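Local atomic coordinates of L-lysine 6-monooxygenase (Pseudomonas syringae pv. tomato, PDB entry 5CQF), a protein that probably hydroxylates the side-chain amine of L-lysine or a related amino acid, with FAD as cofactor and NADPH as likely reductant, in siderophore biosynthesis. Residues 24-29 and 120-125; 32-37 and 85-90. One frame throughout, in Å; residues are numbered along the deposited sequence.

Contact 1 of 2, residues 24-29 and 120-125; sequences AGIALA and WVSRQV
Ile26 meets Val121 and Ser122 with two different branches. With chi1 at -74°, CG1 stands beside the backbone N and CG2 is anti to it, and the CG2 methyl turns to Val121, 3.7 Å from its CG1. Ile26 CD1 reaches Ser122 CB at 3.8 Å. One turn on, the CB of Ala29 sits 4.0 Å from Val125 CG2, and the same Val125 methyl comes within 4.2 Å of Ile26 CG2. All of this is apolar; no hydrogen bond joins the two segments. The short segments cross at 53°, with their axes 9.8 Å apart at closest approach. Behind the touching face, Gln124 NE2 donates a nearly straight bond of 3.0 Å to Trp120 O, standing above the carbonyl plane, 48° out of it. This nitrogen also lies over the centre of the Trp120 ring. Ile26 and Ser122 also touch Phe21. Gly25 fits the third glycine of a GxGxxG pattern, consistent with a Rossmann-type dinucleotide-binding helix after strand 16-19. On another side of helix 23-37, Leu28 packs on helix 412-428 and on Ile47 of strand 47-50. Ala29 also touches Tyr49 of that strand. Helix 111-125 thus packs beside the first helix of the Rossmann-like unit.

Contact 2 of 2, residues 32-37 and 85-90; sequences FEDARE and SRFSFA
Ser85 OG donates a hydrogen bond of 2.8 Å to Asp34 OD1, which accepts it through its syn lone pair, on the side of OD2. The same OG accepts from Phe87 N at 3.2 Å, an ST turn at the start of the type I beta turn Ser85 to Ser88. Asp34 OD1 also accepts from a water at 2.7 Å. That water accepts from Arg86 N and NH1, tying aspartate to arginine. From CB of Arg86 outward, CG lies between the backbone N and the carbonyl carbon (chi1 78°), over the rim of one face of the Phe87 ring. The chain runs extended to NE, and CD passes 4.0 Å from Glu37 OE1, whose carboxylate pairs with Arg84 of the second subunit. At the tip, one guanidinium face has Phe87 CZ 3.4 Å above its centre, and Glu33 O lies at its edge, in plane. NH1 holds the water and lies 3.5 Å from Glu37 CB. NH2 makes a long salt bridge of 3.9 Å to Glu33 OE1, which also takes a weak bond from Arg36 NE. Phe87 CE2 lies against Glu33 CB. The turn leading into helix 89-96 is held against the C-terminal part of helix 23-37, near the second subunit. Glu33 links Arg36 and Arg86, probably easing their repulsion. Asp34 OD1 is met by Ser85 and the water, OD2 by Arg81 and Asn82, which probably keeps it ionised.

Both contacts use helix 23-37, contact 1 its earlier turns and contact 2 its C-terminal turns. Contact 1 is buried and wholly apolar across its interface, helix against helix. Contact 2 is only partly buried. There a loop leading into helix 89-96 meets the helix through charges, a water, a serine and the ring of Phe87, and the second subunit lies close by. The centres are about 9 Å apart, and the two join directly. Phe87 CZ packs 3.5 Å from Val125 CG1, and Glu33 CG also touches that methyl. Phe87 and Val125 therefore bridge the apolar interior and the polar margin. Along the chain, contact 2 is nested within the loop that contact 1 closes.

Contact 1 of 2, residues 24-29 and 120-125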
# COMPACT_ATOMS: atom_id res chain seq x y z
N ALA A 24 5.57 21.23 -22.48
CA ALA A 24 6.69 22.12 -22.28
C ALA A 24 6.36 23.56 -22.64
O ALA A 24 6.62 24.48 -21.85
CB ALA A 24 7.90 21.62 -23.07
N GLY A 25 5.78 23.77 -23.83
CA GLY A 25 5.38 25.13 -24.25
C GLY A 25 4.23 25.68 -23.41
O GLY A 25 4.12 26.89 -23.18
N ILE A 26 3.35 24.81 -22.95
CA ILE A 26 2.24 25.26 -22.13
C ILE A 26 2.76 25.76 -20.80
O ILE A 26 2.32 26.79 -20.27
CB ILE A 26 1.23 24.15 -21.94
CG1 ILE A 26 0.45 23.94 -23.23
CG2 ILE A 26 0.27 24.49 -20.82
CD1 ILE A 26 -0.19 22.60 -23.35
N ALA A 27 3.73 25.02 -20.27
CA ALA A 27 4.36 25.38 -19.02
C ALA A 27 4.98 26.73 -19.12
O ALA A 27 4.89 27.50 -18.20
CB ALA A 27 5.42 24.37 -18.63
N LEU A 28 5.66 27.00 -20.24
CA LEU A 28 6.27 28.31 -20.49
C LEU A 28 5.25 29.41 -20.59
O LEU A 28 5.44 30.46 -19.99
CB LEU A 28 7.07 28.28 -21.78
CG LEU A 28 7.82 29.55 -22.10
CD1 LEU A 28 8.94 29.82 -21.11
CD2 LEU A 28 8.35 29.41 -23.51
N ALA A 29 4.18 29.19 -21.35
CA ALA A 29 3.07 30.17 -21.39
C ALA A 29 2.49 30.43 -20.02
O ALA A 29 2.16 31.57 -19.71
CB ALA A 29 1.98 29.72 -22.33
N TRP A 120 -7.12 21.51 -19.83
CA TRP A 120 -7.74 22.57 -19.06
C TRP A 120 -6.81 23.75 -18.92
O TRP A 120 -7.25 24.91 -18.95
CB TRP A 120 -8.19 22.01 -17.71
CG TRP A 120 -8.71 22.97 -16.70
CD1 TRP A 120 -10.03 23.30 -16.48
CD2 TRP A 120 -7.97 23.65 -15.68
NE1 TRP A 120 -10.13 24.17 -15.43
CE2 TRP A 120 -8.88 24.41 -14.93
CE3 TRP A 120 -6.61 23.71 -15.35
CZ2 TRP A 120 -8.48 25.23 -13.87
CZ3 TRP A 120 -6.22 24.52 -14.30
CH2 TRP A 120 -7.15 25.27 -13.57
N VAL A 121 -5.52 23.50 -18.78
CA VAL A 121 -4.54 24.61 -18.74
C VAL A 121 -4.34 25.21 -20.12
O VAL A 121 -4.36 26.42 -20.31
CB VAL A 121 -3.14 24.18 -18.25
CG1 VAL A 121 -2.23 25.40 -18.19
CG2 VAL A 121 -3.21 23.56 -16.88
N SER A 122 -4.12 24.35 -21.09
CA SER A 122 -3.92 24.82 -22.47
C SER A 122 -5.00 25.81 -22.87
O SER A 122 -4.71 26.94 -23.23
CB SER A 122 -3.86 23.63 -23.43
OG SER A 122 -3.77 24.09 -24.75
N ARG A 123 -6.26 25.40 -22.74
CA ARG A 123 -7.42 26.26 -23.07
C ARG A 123 -7.39 27.65 -22.47
O ARG A 123 -8.14 28.50 -22.90
CB ARG A 123 -8.72 25.64 -22.57
CG ARG A 123 -9.35 24.67 -23.53
CD ARG A 123 -10.70 24.21 -22.97
NE ARG A 123 -10.60 23.04 -22.09
CZ ARG A 123 -11.04 22.95 -20.83
NH1 ARG A 123 -11.64 23.99 -20.22
NH2 ARG A 123 -10.89 21.81 -20.15
N GLN A 124 -6.63 27.84 -21.40
CA GLN A 124 -6.60 29.11 -20.70
C GLN A 124 -5.42 29.96 -21.08
O GLN A 124 -5.44 31.14 -20.80
CB GLN A 124 -6.54 28.91 -19.18
CG GLN A 124 -7.79 28.32 -18.56
CD GLN A 124 -7.60 28.09 -17.09
OE1 GLN A 124 -7.70 29.02 -16.30
NE2 GLN A 124 -7.29 26.85 -16.71
N VAL A 125 -4.39 29.36 -21.70
CA VAL A 125 -3.16 30.11 -22.05
C VAL A 125 -2.75 30.03 -23.53
O VAL A 125 -1.62 30.36 -23.88
CB VAL A 125 -1.96 29.65 -21.19
CG1 VAL A 125 -2.26 29.81 -19.72
CG2 VAL A 125 -1.59 28.21 -21.49

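Contact 2 of 2, residues 32-37 and 85-90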
# COMPACT_ATOMS: atom_id res chain seq x y z
N PHE A 32 4.44 33.10 -18.28
CA PHE A 32 4.14 34.44 -18.79
C PHE A 32 2.78 34.91 -18.32
O PHE A 32 2.66 36.04 -17.82
CB PHE A 32 4.24 34.50 -20.31
CG PHE A 32 5.66 34.50 -20.79
CD1 PHE A 32 6.44 35.63 -20.64
CD2 PHE A 32 6.23 33.37 -21.34
CE1 PHE A 32 7.74 35.64 -21.04
CE2 PHE A 32 7.54 33.37 -21.75
CZ PHE A 32 8.30 34.52 -21.61
N GLU A 33 1.78 34.05 -18.42
CA GLU A 33 0.46 34.43 -17.92
C GLU A 33 0.45 34.71 -16.42
O GLU A 33 -0.14 35.69 -16.02
CB GLU A 33 -0.60 33.41 -18.30
CG GLU A 33 -0.83 33.30 -19.80
CD GLU A 33 -1.48 34.56 -20.42
OE1 GLU A 33 -2.33 35.19 -19.74
OE2 GLU A 33 -1.13 34.91 -21.57
N ASP A 34 1.08 33.88 -15.59
CA ASP A 34 1.20 34.21 -14.16
C ASP A 34 1.70 35.64 -13.99
O ASP A 34 1.18 36.40 -13.19
CB ASP A 34 2.18 33.28 -13.44
CG ASP A 34 1.57 31.90 -13.11
OD1 ASP A 34 0.37 31.65 -13.41
OD2 ASP A 34 2.33 31.05 -12.55
N ALA A 35 2.73 35.99 -14.75
CA ALA A 35 3.36 37.30 -14.66
C ALA A 35 2.44 38.45 -15.12
O ALA A 35 2.28 39.45 -14.42
CB ALA A 35 4.66 37.28 -15.44
N ARG A 36 1.81 38.26 -16.29
CA ARG A 36 0.80 39.18 -16.82
C ARG A 36 -0.30 39.47 -15.81
O ARG A 36 -0.65 40.64 -15.57
CB ARG A 36 0.18 38.58 -18.10
CG ARG A 36 -0.58 39.56 -18.99
CD ARG A 36 -1.75 38.89 -19.71
NE ARG A 36 -2.74 38.36 -18.77
CZ ARG A 36 -3.78 39.04 -18.25
NH1 ARG A 36 -4.02 40.31 -18.57
NH2 ARG A 36 -4.59 38.44 -17.39
N GLU A 37 -0.84 38.42 -15.20
CA GLU A 37 -1.97 38.56 -14.28
C GLU A 37 -1.55 39.22 -12.96
O GLU A 37 -2.37 39.83 -12.28
CB GLU A 37 -2.62 37.21 -13.98
CG GLU A 37 -4.01 37.32 -13.36
CD GLU A 37 -4.16 36.60 -12.04
OE1 GLU A 37 -5.30 36.21 -11.72
OE2 GLU A 37 -3.16 36.44 -11.31
N SER A 85 -0.11 29.98 -8.78
CA SER A 85 -0.59 30.05 -10.14
C SER A 85 -2.04 29.61 -10.23
O SER A 85 -2.47 28.71 -9.53
CB SER A 85 0.27 29.17 -11.02
OG SER A 85 -0.19 29.13 -12.35
N ARG A 86 -2.80 30.24 -11.13
CA ARG A 86 -4.16 29.82 -11.32
C ARG A 86 -4.29 28.54 -12.14
O ARG A 86 -5.40 28.01 -12.26
CB ARG A 86 -5.01 30.97 -11.86
CG ARG A 86 -4.90 31.30 -13.32
CD ARG A 86 -5.53 32.67 -13.55
NE ARG A 86 -5.56 33.06 -14.95
CZ ARG A 86 -4.57 33.68 -15.60
NH1 ARG A 86 -3.41 33.98 -14.99
NH2 ARG A 86 -4.72 33.97 -16.88
N PHE A 87 -3.16 28.00 -12.61
CA PHE A 87 -3.12 26.76 -13.40
C PHE A 87 -2.68 25.50 -12.64
O PHE A 87 -2.44 24.47 -13.24
CB PHE A 87 -2.25 27.00 -14.61
CG PHE A 87 -2.52 28.32 -15.27
CD1 PHE A 87 -3.74 28.53 -15.92
CD2 PHE A 87 -1.60 29.34 -15.20
CE1 PHE A 87 -4.02 29.75 -16.52
CE2 PHE A 87 -1.87 30.56 -15.80
CZ PHE A 87 -3.08 30.76 -16.46
N SER A 88 -2.64 25.59 -11.32
CA SER A 88 -2.30 24.45 -10.48
C SER A 88 -3.35 23.35 -10.56
O SER A 88 -4.48 23.59 -10.90
CB SER A 88 -2.13 24.92 -9.03
OG SER A 88 -3.38 25.25 -8.46
N PHE A 89 -2.94 22.12 -10.25
CA PHE A 89 -3.83 20.99 -10.27
C PHE A 89 -4.88 21.14 -9.18
O PHE A 89 -6.00 20.70 -9.34
CB PHE A 89 -3.02 19.72 -10.02
CG PHE A 89 -3.76 18.45 -10.31
CD1 PHE A 89 -3.87 17.98 -11.60
CD2 PHE A 89 -4.35 17.74 -9.32
CE1 PHE A 89 -4.55 16.84 -11.89
CE2 PHE A 89 -5.02 16.56 -9.59
CZ PHE A 89 -5.12 16.11 -10.89
N ALA A 90 -4.53 21.73 -8.05
CA ALA A 90 -5.50 22.04 -7.01
C ALA A 90 -6.61 22.96 -7.54
O ALA A 90 -7.77 22.70 -7.31
CB ALA A 90 -4.82 22.66 -5.83
O HOH W 1 -2.06 32.61 -12.56